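Transcription factor GAMBIF1 (PDB 1BVO) binds DNA sequence-specifically as a mosquito Rel-family relative of Dorsal, probably to activate transcription of its target genes, through its Rel homology domain. Local coordinates at residues Arg15-Tyr18 with Glu19-Arg23. Numbering follows the deposited sequence.
Sequences RFRY and ECEGR. With nucleotides of chain A; nucleotides of chain B; nucleotides of chain D.
Arg17 and Glu21, four residues apart in one continuous loop, illustrate how a protein can hold an arginine in position while it reads a guanine. Followed outward, the Arg17 side chain first meets Glu21 with its methylenes: CB lies 3.6 Å from OE1 of Glu21, CG passes a little farther off, and CD packs against both carboxylate oxygens. The bend at chi2 (-98°) brings the chain across Glu21 at about a right angle and on to the guanine. NE then passes Arg23, whose NH1 sits over the centre of the Arg17 guanidinium, while CG of Arg15 lies against the opposite face. At the tip NH1 is shared: it forms a salt bridge to Glu21 OE2 of 2.8 Å, on the syn side of the carboxylate, and donates to O6 of DG4 of chain A at 2.9 Å. NH2 completes the bidentate grip with a hydrogen bond to N7 of the same guanine. The sequence RFRYECEGR belongs to the recognition loop of the Rel homology domain, whose arginines and glutamate read bases in the major groove, as in other Rel proteins; here the loop lies between strands 2-7 and 42-46. Arg23 lies flat on Arg17, guanidinium planes 9° apart, and its NH2 bonds to N7 of another guanine; the anionic DNA and Glu21 probably offset the two positive charges. Glu21 OE2 also bonds to a cytosine N4, and OE1 accepts the backbone N-H of Tyr18 at 3.2 Å, so that both carboxylate oxygens are engaged, which probably limits rotation. The 3-10 turn at 19-21 is held by Glu21 N donating to Tyr18 O. The Tyr18 ring lies with one face over C2' of DA9 of chain B, CD1 and CE1 pack against the methyl C7 of DT10 of chain D, and Tyr18 OH, which hydrogen-bonds a phosphate, lies 2.7 Å from OP2 of DA9.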
loop_
_atom_site.group_PDB
_atom_site.type_symbol
_atom_site.label_atom_id
_atom_site.label_comp_id
_atom_site.label_asym_id
_atom_site.label_seq_id
_atom_site.Cartn_x
_atom_site.Cartn_y
_atom_site.Cartn_z
ATOM N N ARG C 15 5.928 18.795 -0.479
ATOM C CA ARG C 15 5.791 17.375 -0.631
ATOM C C ARG C 15 4.323 17.125 -0.888
ATOM O O ARG C 15 3.447 17.762 -0.292
ATOM C CB ARG C 15 6.267 16.652 0.622
ATOM C CG ARG C 15 5.379 15.490 1.055
ATOM C CD ARG C 15 6.120 14.182 0.959
ATOM N NE ARG C 15 7.444 14.303 1.569
ATOM C CZ ARG C 15 7.879 13.531 2.557
ATOM N NH1 ARG C 15 7.107 12.581 3.043
ATOM N NH2 ARG C 15 9.093 13.716 3.059
ATOM N N PHE C 16 4.069 16.243 -1.843
ATOM C CA PHE C 16 2.729 15.839 -2.230
ATOM C C PHE C 16 2.334 14.825 -1.163
ATOM O O PHE C 16 3.171 14.017 -0.715
ATOM C CB PHE C 16 2.749 15.140 -3.604
ATOM C CG PHE C 16 3.244 16.000 -4.750
ATOM C CD1 PHE C 16 3.718 17.293 -4.543
ATOM C CD2 PHE C 16 3.252 15.491 -6.041
ATOM C CE1 PHE C 16 4.196 18.064 -5.620
ATOM C CE2 PHE C 16 3.724 16.241 -7.118
ATOM C CZ PHE C 16 4.201 17.534 -6.909
ATOM N N ARG C 17 1.074 14.839 -0.755
ATOM C CA ARG C 17 0.650 13.906 0.271
ATOM C C ARG C 17 -0.428 12.975 -0.237
ATOM O O ARG C 17 -1.202 13.349 -1.125
ATOM C CB ARG C 17 0.206 14.681 1.521
ATOM C CG ARG C 17 1.301 15.584 2.092
ATOM C CD ARG C 17 2.047 14.937 3.262
ATOM N NE ARG C 17 3.161 15.777 3.669
ATOM C CZ ARG C 17 4.097 15.433 4.538
ATOM N NH1 ARG C 17 4.081 14.255 5.125
ATOM N NH2 ARG C 17 5.085 16.280 4.791
ATOM N N TYR C 18 -0.411 11.731 0.241
ATOM C CA TYR C 18 -1.410 10.746 -0.155
ATOM C C TYR C 18 -2.625 10.935 0.728
ATOM O O TYR C 18 -2.515 11.427 1.851
ATOM C CB TYR C 18 -0.906 9.306 0.036
ATOM C CG TYR C 18 0.248 8.904 -0.865
ATOM C CD1 TYR C 18 1.547 9.295 -0.569
ATOM C CD2 TYR C 18 0.038 8.139 -2.019
ATOM C CE1 TYR C 18 2.607 8.952 -1.387
ATOM C CE2 TYR C 18 1.107 7.788 -2.847
ATOM C CZ TYR C 18 2.388 8.204 -2.520
ATOM O OH TYR C 18 3.475 7.903 -3.301
ATOM N N GLU C 19 -3.783 10.540 0.213
ATOM C CA GLU C 19 -5.041 10.630 0.941
ATOM C C GLU C 19 -4.886 9.900 2.277
ATOM O O GLU C 19 -5.337 10.377 3.325
ATOM C CB GLU C 19 -6.154 9.998 0.105
ATOM C CG GLU C 19 -7.547 10.197 0.654
ATOM C CD GLU C 19 -8.635 9.786 -0.333
ATOM O OE1 GLU C 19 -8.303 9.264 -1.430
ATOM O OE2 GLU C 19 -9.832 9.990 -0.011
ATOM N N CYS C 20 -4.141 8.800 2.242
ATOM C CA CYS C 20 -3.882 7.990 3.432
ATOM C C CYS C 20 -3.135 8.757 4.525
ATOM O O CYS C 20 -3.029 8.269 5.650
ATOM C CB CYS C 20 -3.055 6.757 3.062
ATOM S SG CYS C 20 -1.288 7.130 2.932
ATOM N N GLU C 21 -2.570 9.918 4.194
ATOM C CA GLU C 21 -1.834 10.696 5.191
ATOM C C GLU C 21 -2.705 11.630 6.019
ATOM O O GLU C 21 -2.239 12.191 7.018
ATOM C CB GLU C 21 -0.689 11.475 4.545
ATOM C CG GLU C 21 0.609 10.695 4.488
ATOM C CD GLU C 21 1.738 11.478 3.857
ATOM O OE1 GLU C 21 1.719 11.649 2.622
ATOM O OE2 GLU C 21 2.653 11.925 4.587
ATOM N N GLY C 22 -3.943 11.831 5.573
ATOM C CA GLY C 22 -4.883 12.675 6.287
ATOM C C GLY C 22 -4.377 14.029 6.750
ATOM O O GLY C 22 -4.458 14.360 7.929
ATOM N N ARG C 23 -3.869 14.826 5.817
ATOM C CA ARG C 23 -3.364 16.164 6.123
ATOM C C ARG C 23 -4.104 17.205 5.290
ATOM O O ARG C 23 -5.043 16.881 4.566
ATOM C CB ARG C 23 -1.882 16.251 5.790
ATOM C CG ARG C 23 -0.972 15.443 6.689
ATOM C CD ARG C 23 0.431 15.877 6.405
ATOM N NE ARG C 23 1.364 15.456 7.438
ATOM C CZ ARG C 23 2.473 16.121 7.737
ATOM N NH1 ARG C 23 2.778 17.241 7.089
ATOM N NH2 ARG C 23 3.267 15.677 8.691
ATOM P P DG A 4 11.213 20.703 4.962
ATOM O OP1 DG A 4 12.581 21.321 4.770
ATOM O OP2 DG A 4 10.403 20.789 3.702
ATOM O "O5'" DG A 4 11.662 19.283 5.409
ATOM C "C5'" DG A 4 12.287 19.093 6.645
ATOM C "C4'" DG A 4 12.300 17.597 6.923
ATOM O "O4'" DG A 4 10.960 17.064 7.117
ATOM C "C3'" DG A 4 12.751 16.825 5.699
ATOM O "O3'" DG A 4 13.593 15.784 6.182
ATOM C "C2'" DG A 4 11.469 16.188 5.131
ATOM C "C1'" DG A 4 10.793 15.844 6.461
ATOM N N9 DG A 4 9.361 15.472 6.435
ATOM C C8 DG A 4 8.280 15.849 5.656
ATOM N N7 DG A 4 7.113 15.304 5.918
ATOM C C5 DG A 4 7.486 14.444 6.992
ATOM C C6 DG A 4 6.663 13.549 7.734
ATOM O O6 DG A 4 5.428 13.378 7.511
ATOM N N1 DG A 4 7.349 12.880 8.729
ATOM C C2 DG A 4 8.697 13.081 8.936
ATOM N N2 DG A 4 9.109 12.325 9.984
ATOM N N3 DG A 4 9.482 13.895 8.262
ATOM C C4 DG A 4 8.797 14.554 7.319
ATOM P P DA B 9 2.607 5.112 -5.270
ATOM O OP1 DA B 9 1.584 4.367 -6.054
ATOM O OP2 DA B 9 2.888 6.533 -5.590
ATOM O "O5'" DA B 9 2.327 4.872 -3.734
ATOM C "C5'" DA B 9 2.029 3.552 -3.325
ATOM C "C4'" DA B 9 2.045 3.450 -1.818
ATOM O "O4'" DA B 9 3.378 3.680 -1.329
ATOM C "C3'" DA B 9 1.119 4.404 -1.076
ATOM O "O3'" DA B 9 0.221 3.586 -0.314
ATOM C "C2'" DA B 9 2.066 5.247 -0.218
ATOM C "C1'" DA B 9 3.341 4.418 -0.123
ATOM N N9 DA B 9 4.591 5.174 -0.061
ATOM C C8 DA B 9 4.999 6.182 -0.902
ATOM N N7 DA B 9 6.196 6.652 -0.621
ATOM C C5 DA B 9 6.589 5.903 0.482
ATOM C C6 DA B 9 7.759 5.922 1.259
ATOM N N6 DA B 9 8.773 6.758 1.034
ATOM N N1 DA B 9 7.844 5.057 2.274
ATOM C C2 DA B 9 6.806 4.226 2.505
ATOM N N3 DA B 9 5.661 4.126 1.851
ATOM C C4 DA B 9 5.610 4.993 0.840
ATOM P P DT D 10 -0.860 4.254 0.561
ATOM O OP1 DT D 10 -2.080 3.452 0.297
ATOM O OP2 DT D 10 -0.888 5.716 0.319
ATOM O "O5'" DT D 10 -0.409 3.972 2.050
ATOM C "C5'" DT D 10 0.942 4.186 2.397
ATOM C "C4'" DT D 10 1.237 3.571 3.733
ATOM O "O4'" DT D 10 2.641 3.770 3.979
ATOM C "C3'" DT D 10 0.504 4.221 4.904
ATOM O "O3'" DT D 10 0.091 3.196 5.809
ATOM C "C2'" DT D 10 1.504 5.229 5.460
ATOM C "C1'" DT D 10 2.865 4.717 5.013
ATOM N N1 DT D 10 3.733 5.766 4.449
ATOM C C2 DT D 10 5.035 5.888 4.913
ATOM O O2 DT D 10 5.498 5.181 5.797
ATOM N N3 DT D 10 5.777 6.876 4.299
ATOM C C4 DT D 10 5.355 7.736 3.301
ATOM O O4 DT D 10 6.139 8.573 2.837
ATOM C C5 DT D 10 3.976 7.562 2.880
ATOM C C7 DT D 10 3.430 8.457 1.817
ATOM C C6 DT D 10 3.245 6.600 3.465
#